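Local coordinates for uncharacterized protein MG296 homolog (Mycoplasma pneumoniae, PDB 2I15) that is of unknown function but folds into an all-alpha structure and belongs to the Mg296 family, at the interface of chains A and B. Sequence-based numbering; all coordinates share one arbitrary frame. Chains: chain A/B, Hypothetical protein MG296 homolog.

Contact 1: the interface of chains A and B. Residues chain A 104-105, 108; chain B 34, 37-38, 41, 51, 54.
A:Leu105 points from one helix of chain A at a helix of chain B and carries the packed part of this contact, losing 99 Å² of surface to its partner. CG stands anti to the backbone N (chi1 -162°), which sends the two methyl branches across to B:Phe34, B:Cys37 and B:Glu41. Branch CD1 of A:Leu105 packs tightly on CB of B:Cys37 at 3.2 Å and also touches the ring of B:Phe34, whose CE1 is 3.8 Å from A:Leu105 CD1; the leucine and phenylalanine side chains cross at about a right angle. The second branch, A:Leu105 CD2, lies 3.8 Å from the backbone carbonyl O of B:Cys37, and 3.9 Å from both CB of B:Glu41 and the carboxylate OD2 of B:Asp54. The bend of B:Glu41 at chi2 (107°) swings its carboxylate end back toward the same methyl. Beside the leucine, the A:Thr104 methyl CG2 packs on B:Asp54 CB at 3.6 Å. The far side is looser and more polar. A:Ser108 OG stays 4.2 Å from OD1 of B:Asp51, a poorly ordered residue, so this pairing is too long and too uncertain to count as a bond. In the fold, chain A contributes one face of helix 92-113, while chain B supplies helix 27-42 and the loop after it, where B:Asp54 stands beside A:Leu105 and A:Thr104 and B:Asp51 faces A:Ser108.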
# COMPACT_ATOMS: atom_id res chain seq x y z
N THR A 104 1.59 7.43 -6.61
CA THR A 104 1.59 8.01 -5.27
C THR A 104 2.51 9.23 -5.08
O THR A 104 2.06 10.28 -4.61
CB THR A 104 1.94 6.90 -4.24
OG1 THR A 104 0.84 6.69 -3.36
CG2 THR A 104 3.16 7.28 -3.42
N LEU A 105 3.78 9.09 -5.45
CA LEU A 105 4.76 10.16 -5.31
C LEU A 105 4.41 11.31 -6.27
O LEU A 105 4.58 12.49 -5.94
CB LEU A 105 6.16 9.62 -5.62
CG LEU A 105 7.45 10.32 -5.19
CD1 LEU A 105 7.42 11.78 -5.56
CD2 LEU A 105 7.66 10.15 -3.73
N SER A 108 1.44 13.44 -4.81
CA SER A 108 1.76 14.36 -3.71
C SER A 108 2.37 15.63 -4.28
O SER A 108 2.04 16.73 -3.84
CB SER A 108 2.77 13.73 -2.74
OG SER A 108 2.19 12.65 -2.03
N PHE B 34 8.28 17.32 -7.72
CA PHE B 34 8.32 15.87 -7.88
C PHE B 34 9.73 15.39 -7.53
O PHE B 34 9.89 14.38 -6.86
CB PHE B 34 8.04 15.45 -9.31
CG PHE B 34 8.22 13.98 -9.54
CD1 PHE B 34 7.27 13.06 -9.11
CD2 PHE B 34 9.36 13.51 -10.17
CE1 PHE B 34 7.44 11.69 -9.31
CE2 PHE B 34 9.55 12.13 -10.38
CZ PHE B 34 8.58 11.23 -9.94
N CYS B 37 10.32 15.45 -3.70
CA CYS B 37 9.62 14.36 -3.03
C CYS B 37 10.38 13.05 -3.28
O CYS B 37 10.50 12.20 -2.39
CB CYS B 37 8.20 14.22 -3.59
SG CYS B 37 7.11 15.61 -3.30
N LEU B 38 10.91 12.91 -4.49
CA LEU B 38 11.65 11.72 -4.88
C LEU B 38 12.92 11.52 -4.07
O LEU B 38 13.15 10.42 -3.55
CB LEU B 38 12.01 11.79 -6.36
CG LEU B 38 11.65 10.57 -7.23
CD1 LEU B 38 12.74 10.38 -8.27
CD2 LEU B 38 11.50 9.30 -6.40
N GLU B 41 12.22 10.63 -0.58
CA GLU B 41 11.72 9.27 -0.44
C GLU B 41 12.86 8.27 -0.51
O GLU B 41 13.05 7.44 0.39
CB GLU B 41 10.76 8.97 -1.58
CG GLU B 41 10.41 7.50 -1.68
CD GLU B 41 9.01 7.23 -1.22
OE1 GLU B 41 8.59 7.81 -0.19
OE2 GLU B 41 8.33 6.44 -1.90
N ASP B 51 7.92 11.58 4.73
CA ASP B 51 6.58 11.29 4.32
C ASP B 51 7.10 10.17 3.46
O ASP B 51 7.73 10.41 2.41
CB ASP B 51 5.96 12.28 3.37
CG ASP B 51 4.85 11.64 2.57
OD1 ASP B 51 4.44 12.20 1.51
OD2 ASP B 51 4.38 10.54 3.00
N ASP B 54 4.84 5.83 1.26
CA ASP B 54 4.34 6.32 0.01
C ASP B 54 4.38 5.14 -0.94
O ASP B 54 3.49 4.94 -1.77
CB ASP B 54 5.23 7.45 -0.47
CG ASP B 54 4.58 8.80 -0.31
OD1 ASP B 54 3.50 8.87 0.34
OD2 ASP B 54 5.15 9.81 -0.82

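Contact 2: the interface of chains A and B. Residues chain A 65, 68, 99, 103, 106; chain B 18-19, 22-23.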
# COMPACT_ATOMS: atom_id res chain seq x y z
N SER A 65 2.45 11.90 -20.26
CA SER A 65 1.23 11.40 -20.87
C SER A 65 1.50 10.02 -21.47
O SER A 65 0.67 9.12 -21.39
CB SER A 65 0.74 12.35 -21.96
OG SER A 65 0.44 13.64 -21.43
N PHE A 68 1.55 7.26 -18.80
CA PHE A 68 0.24 7.14 -18.14
C PHE A 68 -0.60 6.18 -18.95
O PHE A 68 -1.26 5.29 -18.41
CB PHE A 68 -0.50 8.48 -18.12
CG PHE A 68 -0.20 9.34 -16.93
CD1 PHE A 68 -0.39 10.72 -17.00
CD2 PHE A 68 0.26 8.78 -15.74
CE1 PHE A 68 -0.10 11.53 -15.90
CE2 PHE A 68 0.54 9.58 -14.64
CZ PHE A 68 0.36 10.96 -14.72
N PHE A 99 -2.95 1.50 -10.53
CA PHE A 99 -2.63 2.74 -11.24
C PHE A 99 -2.24 3.80 -10.21
O PHE A 99 -1.28 4.56 -10.40
CB PHE A 99 -3.85 3.24 -12.00
CG PHE A 99 -3.56 4.43 -12.88
CD1 PHE A 99 -3.00 4.26 -14.14
CD2 PHE A 99 -3.89 5.73 -12.46
CE1 PHE A 99 -2.77 5.35 -14.98
CE2 PHE A 99 -3.65 6.83 -13.30
CZ PHE A 99 -3.09 6.64 -14.56
N LEU A 103 1.46 5.92 -8.88
CA LEU A 103 1.53 7.37 -9.03
C LEU A 103 1.58 8.16 -7.72
O LEU A 103 1.62 9.39 -7.71
CB LEU A 103 0.34 7.84 -9.90
CG LEU A 103 0.32 7.20 -11.29
CD1 LEU A 103 -0.91 7.59 -12.04
CD2 LEU A 103 1.58 7.64 -12.06
N PHE A 106 3.91 10.94 -7.44
CA PHE A 106 3.49 11.87 -8.49
C PHE A 106 2.33 12.71 -7.96
O PHE A 106 2.30 13.93 -8.11
CB PHE A 106 3.01 11.08 -9.70
CG PHE A 106 2.73 11.91 -10.92
CD1 PHE A 106 3.73 12.17 -11.85
CD2 PHE A 106 1.45 12.41 -11.15
CE1 PHE A 106 3.46 12.92 -12.99
CE2 PHE A 106 1.17 13.16 -12.29
CZ PHE A 106 2.18 13.41 -13.21
N VAL B 18 -5.39 12.40 -13.41
CA VAL B 18 -3.99 12.69 -13.09
C VAL B 18 -3.28 13.36 -14.25
O VAL B 18 -2.40 14.21 -14.04
CB VAL B 18 -3.18 11.42 -12.67
CG1 VAL B 18 -4.02 10.55 -11.75
CG2 VAL B 18 -2.74 10.64 -13.88
N GLN B 19 -3.67 12.99 -15.47
CA GLN B 19 -3.09 13.58 -16.68
C GLN B 19 -3.52 15.03 -16.81
O GLN B 19 -2.70 15.95 -16.92
CB GLN B 19 -3.55 12.82 -17.92
CG GLN B 19 -2.99 13.40 -19.18
CD GLN B 19 -3.24 12.51 -20.37
OE1 GLN B 19 -3.32 11.29 -20.25
NE2 GLN B 19 -3.36 13.12 -21.55
N PHE B 22 -2.01 17.21 -14.36
CA PHE B 22 -0.60 17.45 -14.59
C PHE B 22 -0.46 18.53 -15.66
O PHE B 22 0.49 19.32 -15.65
CB PHE B 22 0.09 16.19 -15.09
CG PHE B 22 1.41 16.46 -15.77
CD1 PHE B 22 2.54 16.76 -15.03
CD2 PHE B 22 1.50 16.47 -17.16
CE1 PHE B 22 3.74 17.07 -15.66
CE2 PHE B 22 2.69 16.78 -17.79
CZ PHE B 22 3.81 17.08 -17.04
N GLU B 23 -1.41 18.55 -16.58
CA GLU B 23 -1.38 19.50 -17.68
C GLU B 23 -1.67 20.93 -17.25
O GLU B 23 -1.02 21.86 -17.73
CB GLU B 23 -2.37 19.09 -18.76
CG GLU B 23 -2.10 17.72 -19.36
CD GLU B 23 -3.14 17.33 -20.39
OE1 GLU B 23 -4.32 17.69 -20.19
OE2 GLU B 23 -2.79 16.66 -21.40
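B:Val18 and A:Phe68 form the centre of an apolar patch where helix 9-23 of chain B lies against helices 57-75 and 92-113 of chain A. The CH-pi contact comes first: methyl CG2 of B:Val18 sits over one face of the A:Phe68 ring, 3.5 Å from its centroid and displaced toward the rim. With CG1 anti to the carbonyl carbon (chi1 -42°), CG2 is the branch turned onto this ring, while CG1 turns to A:Phe99. A:Leu103 CD2 and A:Phe106 CE2 lie at the edge of the A:Phe68 ring, in its plane, and probably limit its movement.

Other apolar contacts widen the patch. CG1 and CG2 of B:Val18 both come near A:Phe99 CE2, and CG2 lies 4.0 Å from A:Leu103 CD1. Farther along, A:Phe106 and B:Phe22 cross at about a right angle, A:Phe106 CZ meeting B:Phe22 CD1 at 3.8 Å. B:Gln19 CA stands 3.7 Å from A:Phe68 CE1; with its CB it overhangs the CD1-CE1 rim on the face that takes B:Val18 CG2.

The polar margin is loose. Extended beyond CG, B:Gln19 carries its amide past the A:Phe68 ring toward A:Ser65; the two planes are 15° apart but not stacked. Poorly ordered B:Glu23 lies farther out. At this rim the amide NE2 of B:Gln19 stops 3.8 Å from the hydroxyl OG of A:Ser65.

Contact 1 and contact 2 are about 14 Å apart, measured between the centres of their C-alpha atoms, and are patches of one interface between copies of the same protein. Helix 92-113 of chain A is the shared element, with A:Leu105 working in contact 1 and its near neighbours A:Leu103 and A:Phe106 in contact 2, where helix 57-75 adds most of chain A's share. Chain B uses helix 9-23 in contact 2 and helix 27-42 in contact 1. The interface is not an exact two-fold and the deposited assembly holds three copies, so the structure alone does not show whether this pairing is biological.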